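Local structure of Serpin48 (Tenebrio molitor, 3OZQ) at residues 169-174 against 360-365; 87-92 against 228-233; 211-214 against 219-222. The protein inhibits the protease SPE with high specificity, working as a serpin in the innate immunity of the insect. All coordinates share one frame; numbering follows the deposited sequence.

Interaction 1 (169-174 against 360-365); sequences LYFNAK and IKVKGM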
loop_
_atom_site.group_PDB
_atom_site.type_symbol
_atom_site.label_atom_id
_atom_site.label_comp_id
_atom_site.label_asym_id
_atom_site.label_seq_id
_atom_site.Cartn_x
_atom_site.Cartn_y
_atom_site.Cartn_z
ATOM N N LEU A 169 7.549 -3.011 0.183
ATOM C CA LEU A 169 6.667 -4.173 0.310
ATOM C C LEU A 169 6.076 -4.657 -0.997
ATOM O O LEU A 169 6.123 -3.982 -2.023
ATOM C CB LEU A 169 5.523 -3.953 1.327
ATOM C CG LEU A 169 4.660 -2.681 1.449
ATOM C CD1 LEU A 169 4.751 -1.713 0.306
ATOM C CD2 LEU A 169 3.175 -2.963 1.810
ATOM N N TYR A 170 5.506 -5.851 -0.923
ATOM C CA TYR A 170 4.802 -6.455 -2.032
ATOM C C TYR A 170 4.023 -7.626 -1.460
ATOM O O TYR A 170 4.359 -8.144 -0.391
ATOM C CB TYR A 170 5.771 -6.911 -3.126
ATOM C CG TYR A 170 6.601 -8.122 -2.771
ATOM C CD1 TYR A 170 6.159 -9.403 -3.080
ATOM C CD2 TYR A 170 7.834 -7.987 -2.136
ATOM C CE1 TYR A 170 6.918 -10.519 -2.766
ATOM C CE2 TYR A 170 8.602 -9.099 -1.812
ATOM C CZ TYR A 170 8.136 -10.365 -2.133
ATOM O OH TYR A 170 8.884 -11.476 -1.817
ATOM N N PHE A 171 2.982 -8.028 -2.178
ATOM C CA PHE A 171 2.016 -9.007 -1.702
ATOM C C PHE A 171 2.074 -10.240 -2.589
ATOM O O PHE A 171 2.311 -10.139 -3.791
ATOM C CB PHE A 171 0.613 -8.408 -1.789
ATOM C CG PHE A 171 -0.442 -9.216 -1.086
ATOM C CD1 PHE A 171 -0.356 -9.457 0.274
ATOM C CD2 PHE A 171 -1.533 -9.723 -1.785
ATOM C CE1 PHE A 171 -1.343 -10.194 0.931
ATOM C CE2 PHE A 171 -2.520 -10.458 -1.132
ATOM C CZ PHE A 171 -2.427 -10.686 0.230
ATOM N N ASN A 172 1.853 -11.402 -1.987
ATOM C CA ASN A 172 1.809 -12.651 -2.730
ATOM C C ASN A 172 0.556 -13.447 -2.384
ATOM O O ASN A 172 0.345 -13.804 -1.220
ATOM C CB ASN A 172 3.060 -13.473 -2.442
ATOM C CG ASN A 172 2.980 -14.868 -3.023
ATOM O OD1 ASN A 172 3.398 -15.108 -4.161
ATOM N ND2 ASN A 172 2.430 -15.799 -2.249
ATOM N N ALA A 173 -0.283 -13.708 -3.390
ATOM C CA ALA A 173 -1.536 -14.427 -3.183
ATOM C C ALA A 173 -1.935 -15.250 -4.398
ATOM O O ALA A 173 -1.448 -15.025 -5.511
ATOM C CB ALA A 173 -2.670 -13.473 -2.802
ATOM N N LYS A 174 -2.819 -16.212 -4.166
ATOM C CA LYS A 174 -3.339 -17.068 -5.226
ATOM C C LYS A 174 -4.825 -16.808 -5.421
ATOM O O LYS A 174 -5.575 -16.714 -4.448
ATOM C CB LYS A 174 -3.148 -18.539 -4.868
ATOM C CG LYS A 174 -1.717 -18.976 -4.646
ATOM C CD LYS A 174 -0.879 -18.898 -5.911
ATOM C CE LYS A 174 0.515 -19.452 -5.642
ATOM N NZ LYS A 174 1.390 -19.447 -6.855
ATOM N N ILE A 360 -6.503 -4.114 -2.706
ATOM C CA ILE A 360 -6.403 -5.421 -2.089
ATOM C C ILE A 360 -6.849 -5.296 -0.631
ATOM O O ILE A 360 -6.373 -4.413 0.096
ATOM C CB ILE A 360 -4.954 -5.943 -2.146
ATOM C CG1 ILE A 360 -4.560 -6.291 -3.590
ATOM C CG2 ILE A 360 -4.786 -7.176 -1.281
ATOM C CD1 ILE A 360 -3.230 -6.949 -3.677
ATOM N N LYS A 361 -7.768 -6.166 -0.215
ATOM C CA LYS A 361 -8.243 -6.196 1.175
ATOM C C LYS A 361 -7.874 -7.499 1.832
ATOM O O LYS A 361 -7.881 -8.553 1.195
ATOM C CB LYS A 361 -9.762 -6.080 1.273
ATOM C CG LYS A 361 -10.348 -4.696 1.167
ATOM C CD LYS A 361 -11.854 -4.719 1.508
ATOM C CE LYS A 361 -12.625 -5.663 0.581
ATOM N NZ LYS A 361 -14.107 -5.683 0.840
ATOM N N VAL A 362 -7.564 -7.429 3.121
ATOM C CA VAL A 362 -7.432 -8.626 3.924
ATOM C C VAL A 362 -8.260 -8.447 5.190
ATOM O O VAL A 362 -8.014 -7.533 5.980
ATOM C CB VAL A 362 -5.974 -8.925 4.279
ATOM C CG1 VAL A 362 -5.908 -10.032 5.323
ATOM C CG2 VAL A 362 -5.191 -9.310 3.026
ATOM N N LYS A 363 -9.265 -9.301 5.358
ATOM C CA LYS A 363 -10.091 -9.269 6.557
ATOM C C LYS A 363 -10.695 -7.885 6.760
ATOM O O LYS A 363 -10.618 -7.308 7.855
ATOM C CB LYS A 363 -9.258 -9.703 7.770
ATOM C CG LYS A 363 -8.427 -10.945 7.461
ATOM C CD LYS A 363 -7.796 -11.572 8.691
ATOM C CE LYS A 363 -7.094 -12.880 8.316
ATOM N NZ LYS A 363 -6.546 -13.612 9.498
ATOM N N GLY A 364 -11.284 -7.355 5.690
ATOM C CA GLY A 364 -11.952 -6.063 5.719
ATOM C C GLY A 364 -10.994 -4.877 5.691
ATOM O O GLY A 364 -11.413 -3.724 5.583
ATOM N N MET A 365 -9.701 -5.146 5.779
ATOM C CA MET A 365 -8.748 -4.042 5.752
ATOM C C MET A 365 -8.035 -3.877 4.407
ATOM O O MET A 365 -7.445 -4.822 3.883
ATOM C CB MET A 365 -7.723 -4.196 6.858
ATOM C CG MET A 365 -6.899 -2.941 7.074
ATOM S SD MET A 365 -5.715 -3.197 8.380
ATOM C CE MET A 365 -4.697 -4.483 7.677
#
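Phe171 faces Ile360 and Val362 where two layers of the serpin core meet. The ring belongs to the end of strand 163-174, in the large sheet A. Its two partners sit on strand 356-362, in the sheet behind it, sheet B in serpin terms. The backbones stay well apart, so only side chains bridge the layers. Phe171 holds CG anti to its own backbone nitrogen (chi1 -169°), which carries the ring straight out of sheet A, and one flank of the ring, CD2, CE2 and CZ, does the touching. Ile360 comes in with both of its arms. With chi2 near -173° its longer branch runs out fully extended, so CD1 ends 3.8 Å from Phe171 CD2, while Ile360 CG2 takes up the neighbouring ring atom, Phe171 CE2, at 4.0 Å. At the end of that flank, Phe171 CZ meets Val362 CG2 at 4.2 Å. Both residues approach the ring at a slant, so this is no stack. Val362 also opens a tight type I' turn that ends at Met365. Val362 N gives a hydrogen bond to Met365 O at 2.7 Å, and Met365 N returns one to Val362 O at 2.9 Å, fixing the backbone from which the valine reaches out. Leu91 and Phe368 pack against Phe171 as well, and Ile319 against Ile360. With no hydrogen bond or charge pair across the interface, the contact depends on buried hydrocarbon shape alone: an aromatic ring against two branched side chains, joining sheet A to sheet B by dispersion and exclusion of water.

Interaction 2 (87-92 against 228-233); sequences EEYTLH and GGASLT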
loop_
_atom_site.group_PDB
_atom_site.type_symbol
_atom_site.label_atom_id
_atom_site.label_comp_id
_atom_site.label_asym_id
_atom_site.label_seq_id
_atom_site.Cartn_x
_atom_site.Cartn_y
_atom_site.Cartn_z
ATOM N N GLU A 87 -1.287 -19.029 5.558
ATOM C CA GLU A 87 -0.756 -20.180 4.862
ATOM C C GLU A 87 -0.954 -19.938 3.375
ATOM O O GLU A 87 -0.133 -20.341 2.555
ATOM C CB GLU A 87 -1.501 -21.448 5.278
ATOM C CG GLU A 87 -1.436 -21.759 6.759
ATOM C CD GLU A 87 -2.189 -23.022 7.121
ATOM O OE1 GLU A 87 -3.253 -23.290 6.509
ATOM O OE2 GLU A 87 -1.712 -23.754 8.014
ATOM N N GLU A 88 -2.049 -19.251 3.050
ATOM C CA GLU A 88 -2.480 -19.041 1.668
ATOM C C GLU A 88 -1.879 -17.809 0.984
ATOM O O GLU A 88 -1.898 -17.716 -0.246
ATOM C CB GLU A 88 -4.010 -18.948 1.606
ATOM C CG GLU A 88 -4.743 -20.160 2.167
ATOM C CD GLU A 88 -4.434 -21.443 1.414
ATOM O OE1 GLU A 88 -4.659 -22.526 1.993
ATOM O OE2 GLU A 88 -3.976 -21.372 0.247
ATOM N N TYR A 89 -1.373 -16.860 1.770
ATOM C CA TYR A 89 -0.851 -15.611 1.217
ATOM C C TYR A 89 0.091 -14.886 2.171
ATOM O O TYR A 89 -0.032 -15.009 3.394
ATOM C CB TYR A 89 -1.996 -14.677 0.839
ATOM C CG TYR A 89 -2.842 -14.210 2.009
ATOM C CD1 TYR A 89 -2.358 -13.280 2.925
ATOM C CD2 TYR A 89 -4.134 -14.687 2.184
ATOM C CE1 TYR A 89 -3.141 -12.847 3.986
ATOM C CE2 TYR A 89 -4.919 -14.263 3.237
ATOM C CZ TYR A 89 -4.427 -13.345 4.132
ATOM O OH TYR A 89 -5.228 -12.934 5.177
ATOM N N THR A 90 1.014 -14.104 1.608
ATOM C CA THR A 90 2.025 -13.426 2.418
ATOM C C THR A 90 2.286 -11.985 1.990
ATOM O O THR A 90 2.543 -11.702 0.815
ATOM C CB THR A 90 3.365 -14.164 2.353
ATOM O OG1 THR A 90 3.135 -15.576 2.285
ATOM C CG2 THR A 90 4.222 -13.832 3.581
ATOM N N LEU A 91 2.232 -11.078 2.953
ATOM C CA LEU A 91 2.738 -9.729 2.759
ATOM C C LEU A 91 4.213 -9.690 3.155
ATOM O O LEU A 91 4.569 -10.089 4.264
ATOM C CB LEU A 91 1.948 -8.748 3.613
ATOM C CG LEU A 91 2.404 -7.295 3.509
ATOM C CD1 LEU A 91 2.169 -6.788 2.077
ATOM C CD2 LEU A 91 1.643 -6.461 4.519
ATOM N N HIS A 92 5.068 -9.245 2.237
ATOM C CA HIS A 92 6.490 -9.067 2.512
ATOM C C HIS A 92 6.757 -7.582 2.706
ATOM O O HIS A 92 6.366 -6.763 1.880
ATOM C CB HIS A 92 7.344 -9.608 1.355
ATOM C CG HIS A 92 7.164 -11.075 1.107
ATOM N ND1 HIS A 92 6.119 -11.584 0.366
ATOM C CD2 HIS A 92 7.884 -12.145 1.523
ATOM C CE1 HIS A 92 6.208 -12.902 0.324
ATOM N NE2 HIS A 92 7.268 -13.269 1.022
ATOM N N GLY A 228 -7.685 -17.870 1.038
ATOM C CA GLY A 228 -7.401 -17.528 2.416
ATOM C C GLY A 228 -8.201 -16.335 2.894
ATOM O O GLY A 228 -8.039 -15.895 4.035
ATOM N N GLY A 229 -9.042 -15.788 2.022
ATOM C CA GLY A 229 -9.917 -14.695 2.414
ATOM C C GLY A 229 -9.568 -13.293 1.929
ATOM O O GLY A 229 -10.380 -12.372 2.040
ATOM N N ALA A 230 -8.362 -13.119 1.405
ATOM C CA ALA A 230 -7.969 -11.846 0.815
ATOM C C ALA A 230 -8.764 -11.609 -0.469
ATOM O O ALA A 230 -9.408 -12.531 -0.986
ATOM C CB ALA A 230 -6.494 -11.865 0.514
ATOM N N SER A 231 -8.724 -10.387 -0.994
ATOM C CA SER A 231 -9.407 -10.129 -2.266
ATOM C C SER A 231 -8.826 -8.943 -3.033
ATOM O O SER A 231 -8.183 -8.073 -2.450
ATOM C CB SER A 231 -10.905 -9.936 -2.040
ATOM O OG SER A 231 -11.169 -8.711 -1.382
ATOM N N LEU A 232 -9.018 -8.945 -4.350
ATOM C CA LEU A 232 -8.696 -7.801 -5.199
ATOM C C LEU A 232 -9.992 -7.210 -5.737
ATOM O O LEU A 232 -10.769 -7.899 -6.407
ATOM C CB LEU A 232 -7.793 -8.208 -6.364
ATOM C CG LEU A 232 -7.518 -7.042 -7.321
ATOM C CD1 LEU A 232 -6.475 -6.178 -6.703
ATOM C CD2 LEU A 232 -7.066 -7.480 -8.719
ATOM N N THR A 233 -10.250 -5.950 -5.415
ATOM C CA THR A 233 -11.478 -5.288 -5.842
ATOM C C THR A 233 -11.195 -4.285 -6.966
ATOM O O THR A 233 -10.361 -3.391 -6.802
ATOM C CB THR A 233 -12.150 -4.526 -4.664
ATOM O OG1 THR A 233 -12.608 -5.454 -3.665
ATOM C CG2 THR A 233 -13.323 -3.690 -5.154
#
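Tyr89 drops its ring onto the turn of a beta hairpin, the one in which residues 226-230 connect strand 219-225 to strand 231-237 of the serpin B sheet; the ring meets the 228-230 part of it. Tyr89 lies near the beginning of the segment that runs on as strand 90-100 of sheet A. Starting at the root, Tyr89 CB packs against Ala173 CB on strand 163-174. With chi1 at 64°, CG is tucked between the backbone nitrogen and the carbonyl carbon, and the ring swings across toward the hairpin. One long side of the ring, CD2 and CE2, does the work there. Both atoms lie under Ala230 CB, which stands over the ring face, 4.3 Å from the Tyr89 centroid and 25° off the normal, a CH-pi contact. CE2 also meets the carbonyl of Gly228, this time from the rim and close to the ring plane, with Gly228 O 3.6 Å from Tyr89 CE2. The opposite side, CD1, leans on Phe171 CZ. At the tip, OH is buried beside Val362 and has no hydrogen-bond partner in the model, nor has the amide nitrogen of Ala230. One residue back, Glu88 bends at chi2, so its carboxylate leads away while its methylenes lie along the glycine. Gly228 has a positive phi that by itself calls for glycine, and a side chain there would run into Glu88 CB. The outermost touch is purely carbon to carbon: Glu88 CG rests 3.7 Å from Gly228 CA.

Interaction 3 (211-214 against 219-222); sequences YYEC and AKLL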
loop_
_atom_site.group_PDB
_atom_site.type_symbol
_atom_site.label_atom_id
_atom_site.label_comp_id
_atom_site.label_asym_id
_atom_site.label_seq_id
_atom_site.Cartn_x
_atom_site.Cartn_y
_atom_site.Cartn_z
ATOM N N TYR A 211 -20.349 -8.741 -6.509
ATOM C CA TYR A 211 -20.595 -7.814 -7.594
ATOM C C TYR A 211 -21.521 -6.726 -7.094
ATOM O O TYR A 211 -22.380 -6.975 -6.247
ATOM C CB TYR A 211 -21.239 -8.577 -8.758
ATOM C CG TYR A 211 -21.676 -7.724 -9.924
ATOM C CD1 TYR A 211 -20.863 -7.575 -11.040
ATOM C CD2 TYR A 211 -22.907 -7.076 -9.917
ATOM C CE1 TYR A 211 -21.261 -6.800 -12.121
ATOM C CE2 TYR A 211 -23.313 -6.296 -10.991
ATOM C CZ TYR A 211 -22.487 -6.166 -12.090
ATOM O OH TYR A 211 -22.880 -5.394 -13.162
ATOM N N TYR A 212 -21.356 -5.517 -7.608
ATOM C CA TYR A 212 -22.209 -4.415 -7.185
ATOM C C TYR A 212 -22.292 -3.319 -8.232
ATOM O O TYR A 212 -21.294 -2.955 -8.849
ATOM C CB TYR A 212 -21.713 -3.828 -5.860
ATOM C CG TYR A 212 -22.684 -2.860 -5.233
ATOM C CD1 TYR A 212 -22.429 -1.494 -5.219
ATOM C CD2 TYR A 212 -23.868 -3.313 -4.664
ATOM C CE1 TYR A 212 -23.328 -0.606 -4.653
ATOM C CE2 TYR A 212 -24.769 -2.435 -4.094
ATOM C CZ TYR A 212 -24.498 -1.085 -4.094
ATOM O OH TYR A 212 -25.402 -0.218 -3.521
ATOM N N GLU A 213 -23.488 -2.784 -8.427
ATOM C CA GLU A 213 -23.656 -1.656 -9.326
ATOM C C GLU A 213 -23.940 -0.412 -8.505
ATOM O O GLU A 213 -25.035 -0.260 -7.958
ATOM C CB GLU A 213 -24.783 -1.925 -10.334
ATOM C CG GLU A 213 -24.456 -3.019 -11.359
ATOM C CD GLU A 213 -25.673 -3.449 -12.180
ATOM O OE1 GLU A 213 -25.575 -4.464 -12.911
ATOM O OE2 GLU A 213 -26.725 -2.775 -12.083
ATOM N N CYS A 214 -22.941 0.464 -8.397
ATOM C CA CYS A 214 -23.093 1.708 -7.651
ATOM C C CYS A 214 -23.678 2.781 -8.549
ATOM O O CYS A 214 -23.030 3.235 -9.492
ATOM C CB CYS A 214 -21.757 2.181 -7.056
ATOM S SG CYS A 214 -21.935 3.534 -5.836
ATOM N N ALA A 219 -20.704 3.290 -11.718
ATOM C CA ALA A 219 -19.617 2.349 -11.895
ATOM C C ALA A 219 -20.065 0.974 -11.433
ATOM O O ALA A 219 -21.116 0.823 -10.818
ATOM C CB ALA A 219 -18.394 2.805 -11.109
ATOM N N LYS A 220 -19.264 -0.029 -11.751
ATOM C CA LYS A 220 -19.492 -1.379 -11.272
ATOM C C LYS A 220 -18.286 -1.760 -10.434
ATOM O O LYS A 220 -17.183 -1.288 -10.693
ATOM C CB LYS A 220 -19.599 -2.351 -12.444
ATOM C CG LYS A 220 -20.838 -2.211 -13.313
ATOM C CD LYS A 220 -20.857 -3.344 -14.337
ATOM C CE LYS A 220 -22.027 -3.236 -15.324
ATOM N NZ LYS A 220 -21.717 -3.929 -16.619
ATOM N N LEU A 221 -18.500 -2.625 -9.448
ATOM C CA LEU A 221 -17.435 -3.095 -8.578
ATOM C C LEU A 221 -17.460 -4.601 -8.559
ATOM O O LEU A 221 -18.524 -5.211 -8.475
ATOM C CB LEU A 221 -17.618 -2.593 -7.141
ATOM C CG LEU A 221 -17.671 -1.088 -6.908
ATOM C CD1 LEU A 221 -19.100 -0.600 -6.983
ATOM C CD2 LEU A 221 -17.068 -0.769 -5.551
ATOM N N LEU A 222 -16.282 -5.196 -8.642
ATOM C CA LEU A 222 -16.152 -6.637 -8.647
ATOM C C LEU A 222 -15.069 -7.030 -7.673
ATOM O O LEU A 222 -13.973 -6.492 -7.719
ATOM C CB LEU A 222 -15.749 -7.125 -10.031
ATOM C CG LEU A 222 -15.364 -8.602 -10.088
ATOM C CD1 LEU A 222 -16.585 -9.466 -9.918
ATOM C CD2 LEU A 222 -14.674 -8.925 -11.404
#
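Tyr212 and Leu221 form a hydrogen-bonded pair of an antiparallel beta hairpin, strands 207-214 and 219-225 of the serpin B sheet. Tyr212 N reaches Leu221 O at 3.0 Å, and Leu221 N reaches Tyr212 O at 2.9 Å, both donors lying in the carbonyl plane. Nearer the turn, Ala219 N bonds to Cys214 O at 3.2 Å with a straight N-H, but the return bond from Cys214 N to Ala219 O is bent and weak. On the Tyr212 face, Leu221 CD1 lies in the plane of the tyrosine ring, at its edge, 3.9 Å from Tyr212 CD1, and it also touches Cys214 CB. His257 meets the same ring with its plane nearly parallel. The other face carries Tyr211, Glu213 and Lys220. Tyr211 has CG anti to N (chi1 175°), and its ring runs along its own strand until OH donates to Glu213 OE1 at 2.9 Å, where the oxygen accepts with its anti lone pair. Lys220 crosses that tip obliquely, with its CD 3.1 Å from Tyr211 OH. Its extended chain goes on to bond Gln349 O through NZ. With an alanine at Tyr211, Glu213 OE1 would probably lose its hydroxyl donor and the lysine methylenes the ring that flanks them. Lys348 lies against both Tyr211 and Glu213. Glu213 OE1 and Lys220 NZ stay 5.4 Å apart, so no salt bridge forms; the backbone ladder pairs the strands, while the carboxylate is held through a neutral tyrosine hydroxyl and any attraction from the lysine is likely to act at longer range, without a direct bond.

Interactions 1 and 2 work on the same two layers: interaction 1 joins strand 163-174 to strand 356-362, while interaction 2 sets the start of 87-92 against the turn before strand 231-237. Interaction 1 is fully buried and wholly apolar. Interaction 2 starts in the same core but runs out to an exposed glycine, Gly228, and its ring meets a methyl and a carbonyl in place of two branched side chains. The sheet-A strands are joined by probable backbone bonds, Asn172 N to Thr90 O among them. Interaction 3, about 20 Å from interaction 1 between centres, lies within a sheet rather than between sheets, is partly exposed, and relies on backbone hydrogen bonds; it meets interaction 2 through Thr233 and Leu222.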